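Local coordinates for cell division control protein 13 (Saccharomyces cerevisiae, PDB 4HCE) that serves telomere maintenance through an OB-fold domain, OB2, whose dimerization is required for productive binding of Stn1, at residues B[9-14]-B[121-126]; B[44-49]-B[99-104]. All coordinates share one frame; numbering follows the deposited sequence.

How the interactions relate
Interactions 1 and 2 lie about 15 Å apart, centre to centre, and share the five-stranded sheet of the OB fold, in which strands 101-110 and 120-129 are antiparallel neighbours. Along the chain interaction 2 is nested within the span that interaction 1 closes. They meet directly: Lys126 N lies 2.9 Å from Glu104 O, probably a hydrogen bond between the two strands, and Leu125 CD2 packs 4.2 Å from Leu44 CD1. Interaction 2 is a largely buried contact of the interior, while interaction 1 fastens the loop after helix 4-8 to the sheet, near the second subunit; both belong to the framework of the dimeric domain.

Interaction 1 (B[9-14]-B[121-126]); sequences SLASVG and AVWSLK
Ala11 sets its methyl against the far, six-membered end of the Trp123 indole. Its CB lies 3.5 Å from Trp123 CZ2, with the neighbouring CH2 almost as near at 3.7 Å from that methyl. The tryptophan owes this reach to its first torsion: CG stands anti to the carbonyl carbon, beside the backbone N (chi1 -72°), and the long bicycle extends from strand 120-129 to the loop at 9-14. A side chain as small as alanine suits the other partner, because the loop can come close to the ring.

The pyrrole part of the same indole has a polar use. A water lies in the ring plane at its edge and accepts from Trp123 NE1, a weak bond of 3.2 Å; it then donates to Ser9 OG at 2.7 Å. That hydroxyl also hydrogen-bonds to Tyr5 O in helix 4-8, so serine, able both to give and to accept, fits between water and helix.

Further along, Val13 CG2 rests 4.3 Å from Ala121 CB, a looser contact at the margin. Ala121 also packs on Val57 of the second subunit and makes backbone hydrogen bonds with that chain, so the strand here meets both the loop and the dimer partner.

Arg107 of strand 101-110 joins the pieces: it makes a cation-pi contact with Trp123, and its NE bonds to Ala11 O. No direct hydrogen bond links 9-14 to 121-126. Between the two segments themselves there is only apolar packing and one bridging water, and Arg107 adds a polar link from outside, with the indole serving by both its hydrocarbon end and its N-H.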
loop_
_atom_site.group_PDB
_atom_site.type_symbol
_atom_site.label_atom_id
_atom_site.label_comp_id
_atom_site.label_asym_id
_atom_site.label_seq_id
_atom_site.Cartn_x
_atom_site.Cartn_y
_atom_site.Cartn_z
ATOM N N SER B 9 8.837 8.479 -7.469
ATOM C CA SER B 9 8.362 8.393 -6.085
ATOM C C SER B 9 8.711 9.618 -5.260
ATOM O O SER B 9 8.273 9.742 -4.122
ATOM C CB SER B 9 8.869 7.122 -5.400
ATOM O OG SER B 9 8.503 6.004 -6.205
ATOM N N LEU B 10 9.497 10.509 -5.852
ATOM C CA LEU B 10 9.867 11.772 -5.252
ATOM C C LEU B 10 9.027 12.943 -5.768
ATOM O O LEU B 10 9.196 14.054 -5.290
ATOM C CB LEU B 10 11.361 12.024 -5.492
ATOM C CG LEU B 10 12.279 10.957 -4.866
ATOM C CD1 LEU B 10 13.728 11.199 -5.282
ATOM C CD2 LEU B 10 12.158 10.897 -3.345
ATOM N N ALA B 11 8.123 12.675 -6.727
ATOM C CA ALA B 11 7.282 13.697 -7.387
ATOM C C ALA B 11 6.360 14.416 -6.411
ATOM O O ALA B 11 5.700 13.776 -5.590
ATOM C CB ALA B 11 6.462 13.083 -8.517
ATOM N N SER B 12 6.321 15.743 -6.507
ATOM C CA SER B 12 5.516 16.560 -5.600
ATOM C C SER B 12 4.049 16.507 -6.006
ATOM O O SER B 12 3.716 16.163 -7.155
ATOM C CB SER B 12 5.980 18.025 -5.643
ATOM O OG SER B 12 5.614 18.607 -6.884
ATOM N N VAL B 13 3.183 16.859 -5.064
ATOM C CA VAL B 13 1.740 16.875 -5.275
ATOM C C VAL B 13 1.427 17.878 -6.371
ATOM O O VAL B 13 1.987 18.966 -6.374
ATOM C CB VAL B 13 1.011 17.214 -3.952
ATOM C CG1 VAL B 13 -0.395 17.788 -4.197
ATOM C CG2 VAL B 13 0.988 15.978 -3.047
ATOM N N GLY B 14 0.553 17.502 -7.309
ATOM C CA GLY B 14 0.264 18.299 -8.485
ATOM C C GLY B 14 0.808 17.668 -9.767
ATOM O O GLY B 14 0.253 17.898 -10.860
ATOM N N ALA B 121 1.155 11.222 0.157
ATOM C CA ALA B 121 1.218 11.488 -1.287
ATOM C C ALA B 121 1.147 10.149 -1.988
ATOM O O ALA B 121 1.890 9.250 -1.663
ATOM C CB ALA B 121 2.492 12.223 -1.674
ATOM N N VAL B 122 0.225 10.018 -2.928
ATOM C CA VAL B 122 0.084 8.790 -3.692
ATOM C C VAL B 122 -0.160 9.187 -5.140
ATOM O O VAL B 122 -0.495 10.348 -5.424
ATOM C CB VAL B 122 -1.092 7.924 -3.179
ATOM C CG1 VAL B 122 -0.855 7.457 -1.733
ATOM C CG2 VAL B 122 -2.407 8.687 -3.276
ATOM N N TRP B 123 0.033 8.221 -6.040
ATOM C CA TRP B 123 -0.395 8.342 -7.413
ATOM C C TRP B 123 -1.830 7.901 -7.549
ATOM O O TRP B 123 -2.199 6.798 -7.130
ATOM C CB TRP B 123 0.497 7.477 -8.309
ATOM C CG TRP B 123 1.881 8.045 -8.461
ATOM C CD1 TRP B 123 3.075 7.539 -7.956
ATOM C CD2 TRP B 123 2.255 9.281 -9.166
ATOM N NE1 TRP B 123 4.136 8.348 -8.299
ATOM C CE2 TRP B 123 3.717 9.397 -9.045
ATOM C CE3 TRP B 123 1.560 10.247 -9.866
ATOM C CZ2 TRP B 123 4.417 10.460 -9.601
ATOM C CZ3 TRP B 123 2.274 11.304 -10.433
ATOM C CH2 TRP B 123 3.665 11.419 -10.285
ATOM N N SER B 124 -2.672 8.735 -8.138
ATOM C CA SER B 124 -4.012 8.272 -8.449
ATOM C C SER B 124 -4.268 8.201 -9.942
ATOM O O SER B 124 -3.652 8.930 -10.701
ATOM C CB SER B 124 -5.059 9.160 -7.802
ATOM O OG SER B 124 -4.993 10.417 -8.418
ATOM N N LEU B 125 -5.200 7.345 -10.346
ATOM C CA LEU B 125 -5.474 7.139 -11.749
ATOM C C LEU B 125 -6.261 8.280 -12.355
ATOM O O LEU B 125 -7.436 8.444 -12.073
ATOM C CB LEU B 125 -6.247 5.831 -11.961
ATOM C CG LEU B 125 -6.429 5.384 -13.409
ATOM C CD1 LEU B 125 -5.313 5.940 -14.296
ATOM C CD2 LEU B 125 -6.423 3.870 -13.450
ATOM N N LYS B 126 -5.600 9.081 -13.185
ATOM C CA LYS B 126 -6.272 10.160 -13.890
ATOM C C LYS B 126 -6.975 9.639 -15.151
ATOM O O LYS B 126 -8.154 9.884 -15.362
ATOM C CB LYS B 126 -5.307 11.270 -14.267
ATOM C CG LYS B 126 -6.000 12.551 -14.675
ATOM C CD LYS B 126 -4.986 13.669 -14.848
ATOM C CE LYS B 126 -5.689 15.018 -14.804
ATOM N NZ LYS B 126 -6.037 15.463 -16.173
HETATM O O HOH W 1 5.859 6.054 -6.799
#

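Interaction 2 (B[44-49]-B[99-104]); sequences LYFTQL and DRISVE
Phe46 points its side chain across the interior at Ile101 and Val103. From CB, directed toward strand 101-110, the ring leaves with CG anti to the backbone N (chi1 -177°), which carries it out to the opposing strand. CD1 of Phe46 is the first ring atom to touch, 4.2 Å from Val103 CG2. One bond further, Phe46 CE1 lies 4.0 Å from Val103 CG2 and 4.2 Å from Ile101 CG2. Phe46 CE1 also approaches Ile101 O at 3.9 Å, and at the tip CZ remains beside that oxygen.

The two neighbours use different sides of the ring. Val103 CG2 sits over one face, displaced toward the rim, in a CH-pi contact 4.2 Å from the Phe46 ring centroid and 16° off its normal. Ile101 O instead lies in the ring plane at the edge, where the aromatic C-H bonds would probably give it a mildly favourable electrostatic setting. A flat, apolar ring suits both approaches, and the branched aliphatic residues supply the methyls. Replacing Phe46 by an alanine would probably open a gap between the strands and leave Val103 CG2 without the ring face it packs on.

At the margin a water donates to Gln48 O at 2.6 Å and accepts from Arg100 NH2 at 2.7 Å, lying in the guanidinium plane at its edge. Arg100 NE forms a salt bridge with Glu20.

The short touching parts, 46-48 and 100-103, run 125° apart; strands 42-47 and 101-110 are not neighbours in the sheet, and meet through side chains in the core of the OB fold. Strand 42-47 lies between 16-27 and 65-69, and Phe46 also touches Leu19 and Ile67 on these. Ile101 and Val103 both pack on Ile128 of strand 120-129, adding a further apolar neighbour.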
loop_
_atom_site.group_PDB
_atom_site.type_symbol
_atom_site.label_atom_id
_atom_site.label_comp_id
_atom_site.label_asym_id
_atom_site.label_seq_id
_atom_site.Cartn_x
_atom_site.Cartn_y
_atom_site.Cartn_z
ATOM N N LEU B 44 -3.320 -0.454 -8.114
ATOM C CA LEU B 44 -2.788 -1.148 -9.299
ATOM C C LEU B 44 -1.280 -1.013 -9.366
ATOM O O LEU B 44 -0.732 0.005 -8.941
ATOM C CB LEU B 44 -3.418 -0.613 -10.579
ATOM C CG LEU B 44 -4.950 -0.574 -10.616
ATOM C CD1 LEU B 44 -5.361 0.045 -11.946
ATOM C CD2 LEU B 44 -5.585 -1.942 -10.442
ATOM N N TYR B 45 -0.613 -2.027 -9.894
ATOM C CA TYR B 45 0.823 -1.964 -10.098
ATOM C C TYR B 45 1.141 -1.904 -11.565
ATOM O O TYR B 45 0.730 -2.769 -12.348
ATOM C CB TYR B 45 1.552 -3.130 -9.405
ATOM C CG TYR B 45 1.242 -3.098 -7.948
ATOM C CD1 TYR B 45 1.702 -2.047 -7.169
ATOM C CD2 TYR B 45 0.400 -4.045 -7.360
ATOM C CE1 TYR B 45 1.390 -1.946 -5.840
ATOM C CE2 TYR B 45 0.068 -3.954 -6.014
ATOM C CZ TYR B 45 0.565 -2.893 -5.267
ATOM O OH TYR B 45 0.275 -2.786 -3.928
ATOM N N PHE B 46 1.936 -0.897 -11.893
ATOM C CA PHE B 46 2.282 -0.564 -13.248
ATOM C C PHE B 46 3.789 -0.507 -13.438
ATOM O O PHE B 46 4.516 0.023 -12.598
ATOM C CB PHE B 46 1.645 0.768 -13.608
ATOM C CG PHE B 46 1.880 1.183 -15.021
ATOM C CD1 PHE B 46 0.942 0.924 -16.012
ATOM C CD2 PHE B 46 3.030 1.853 -15.347
ATOM C CE1 PHE B 46 1.185 1.311 -17.323
ATOM C CE2 PHE B 46 3.270 2.238 -16.630
ATOM C CZ PHE B 46 2.350 1.978 -17.620
ATOM N N THR B 47 4.248 -1.089 -14.540
ATOM C CA THR B 47 5.663 -1.058 -14.927
ATOM C C THR B 47 5.856 -1.279 -16.441
ATOM O O THR B 47 5.060 -1.980 -17.083
ATOM C CB THR B 47 6.533 -2.083 -14.156
ATOM O OG1 THR B 47 7.925 -1.804 -14.409
ATOM C CG2 THR B 47 6.221 -3.524 -14.574
ATOM N N GLN B 48 6.915 -0.681 -16.991
ATOM C CA GLN B 48 7.373 -1.006 -18.350
ATOM C C GLN B 48 8.712 -1.779 -18.303
ATOM O O GLN B 48 9.338 -2.034 -19.333
ATOM C CB GLN B 48 7.519 0.266 -19.172
ATOM C CG GLN B 48 8.608 1.198 -18.646
ATOM C CD GLN B 48 8.849 2.429 -19.519
ATOM O OE1 GLN B 48 9.687 3.276 -19.175
ATOM N NE2 GLN B 48 8.148 2.532 -20.650
ATOM N N LEU B 49 9.136 -2.131 -17.095
ATOM C CA LEU B 49 10.382 -2.864 -16.876
ATOM C C LEU B 49 10.104 -4.341 -16.661
ATOM O O LEU B 49 9.564 -4.709 -15.628
ATOM C CB LEU B 49 11.074 -2.352 -15.621
ATOM C CG LEU B 49 12.252 -1.406 -15.718
ATOM C CD1 LEU B 49 13.504 -2.268 -15.937
ATOM C CD2 LEU B 49 12.079 -0.325 -16.801
ATOM N N ASP B 99 -1.308 -7.203 -24.137
ATOM C CA ASP B 99 -1.766 -5.886 -24.532
ATOM C C ASP B 99 -1.263 -4.786 -23.630
ATOM O O ASP B 99 -1.449 -4.815 -22.415
ATOM C CB ASP B 99 -3.284 -5.831 -24.548
ATOM C CG ASP B 99 -3.895 -6.876 -25.449
ATOM O OD1 ASP B 99 -3.453 -8.047 -25.435
ATOM O OD2 ASP B 99 -4.838 -6.506 -26.167
ATOM N N ARG B 100 -0.678 -3.787 -24.260
ATOM C CA ARG B 100 -0.113 -2.669 -23.561
ATOM C C ARG B 100 -1.138 -1.646 -23.111
ATOM O O ARG B 100 -2.237 -1.527 -23.680
ATOM C CB ARG B 100 0.986 -2.064 -24.413
ATOM C CG ARG B 100 2.001 -3.171 -24.647
ATOM C CD ARG B 100 3.278 -2.653 -25.168
ATOM N NE ARG B 100 4.117 -1.972 -24.182
ATOM C CZ ARG B 100 4.978 -2.558 -23.367
ATOM N NH1 ARG B 100 5.065 -3.883 -23.297
ATOM N NH2 ARG B 100 5.756 -1.792 -22.609
ATOM N N ILE B 101 -0.768 -0.946 -22.048
ATOM C CA ILE B 101 -1.655 -0.023 -21.382
ATOM C C ILE B 101 -0.956 1.308 -21.267
ATOM O O ILE B 101 0.264 1.378 -21.118
ATOM C CB ILE B 101 -2.120 -0.576 -20.000
ATOM C CG1 ILE B 101 -3.384 -1.415 -20.191
ATOM C CG2 ILE B 101 -2.549 0.527 -19.049
ATOM C CD1 ILE B 101 -3.146 -2.892 -20.285
ATOM N N SER B 102 -1.746 2.364 -21.364
ATOM C CA SER B 102 -1.251 3.691 -21.181
ATOM C C SER B 102 -2.090 4.388 -20.115
ATOM O O SER B 102 -3.332 4.341 -20.168
ATOM C CB SER B 102 -1.330 4.442 -22.509
ATOM O OG SER B 102 -0.739 5.720 -22.347
ATOM N N VAL B 103 -1.429 5.044 -19.163
ATOM C CA VAL B 103 -2.133 5.701 -18.059
ATOM C C VAL B 103 -1.617 7.130 -17.859
ATOM O O VAL B 103 -0.447 7.444 -18.129
ATOM C CB VAL B 103 -2.005 4.912 -16.718
ATOM C CG1 VAL B 103 -2.628 3.527 -16.815
ATOM C CG2 VAL B 103 -0.554 4.793 -16.282
ATOM N N GLU B 104 -2.493 8.005 -17.398
ATOM C CA GLU B 104 -2.034 9.254 -16.839
ATOM C C GLU B 104 -2.280 9.154 -15.366
ATOM O O GLU B 104 -3.369 8.793 -14.946
ATOM C CB GLU B 104 -2.754 10.456 -17.430
ATOM C CG GLU B 104 -2.113 10.913 -18.715
ATOM C CD GLU B 104 -2.845 12.054 -19.367
ATOM O OE1 GLU B 104 -2.450 12.406 -20.507
ATOM O OE2 GLU B 104 -3.803 12.587 -18.748
HETATM O O HOH W 2 7.763 -3.023 -21.218
#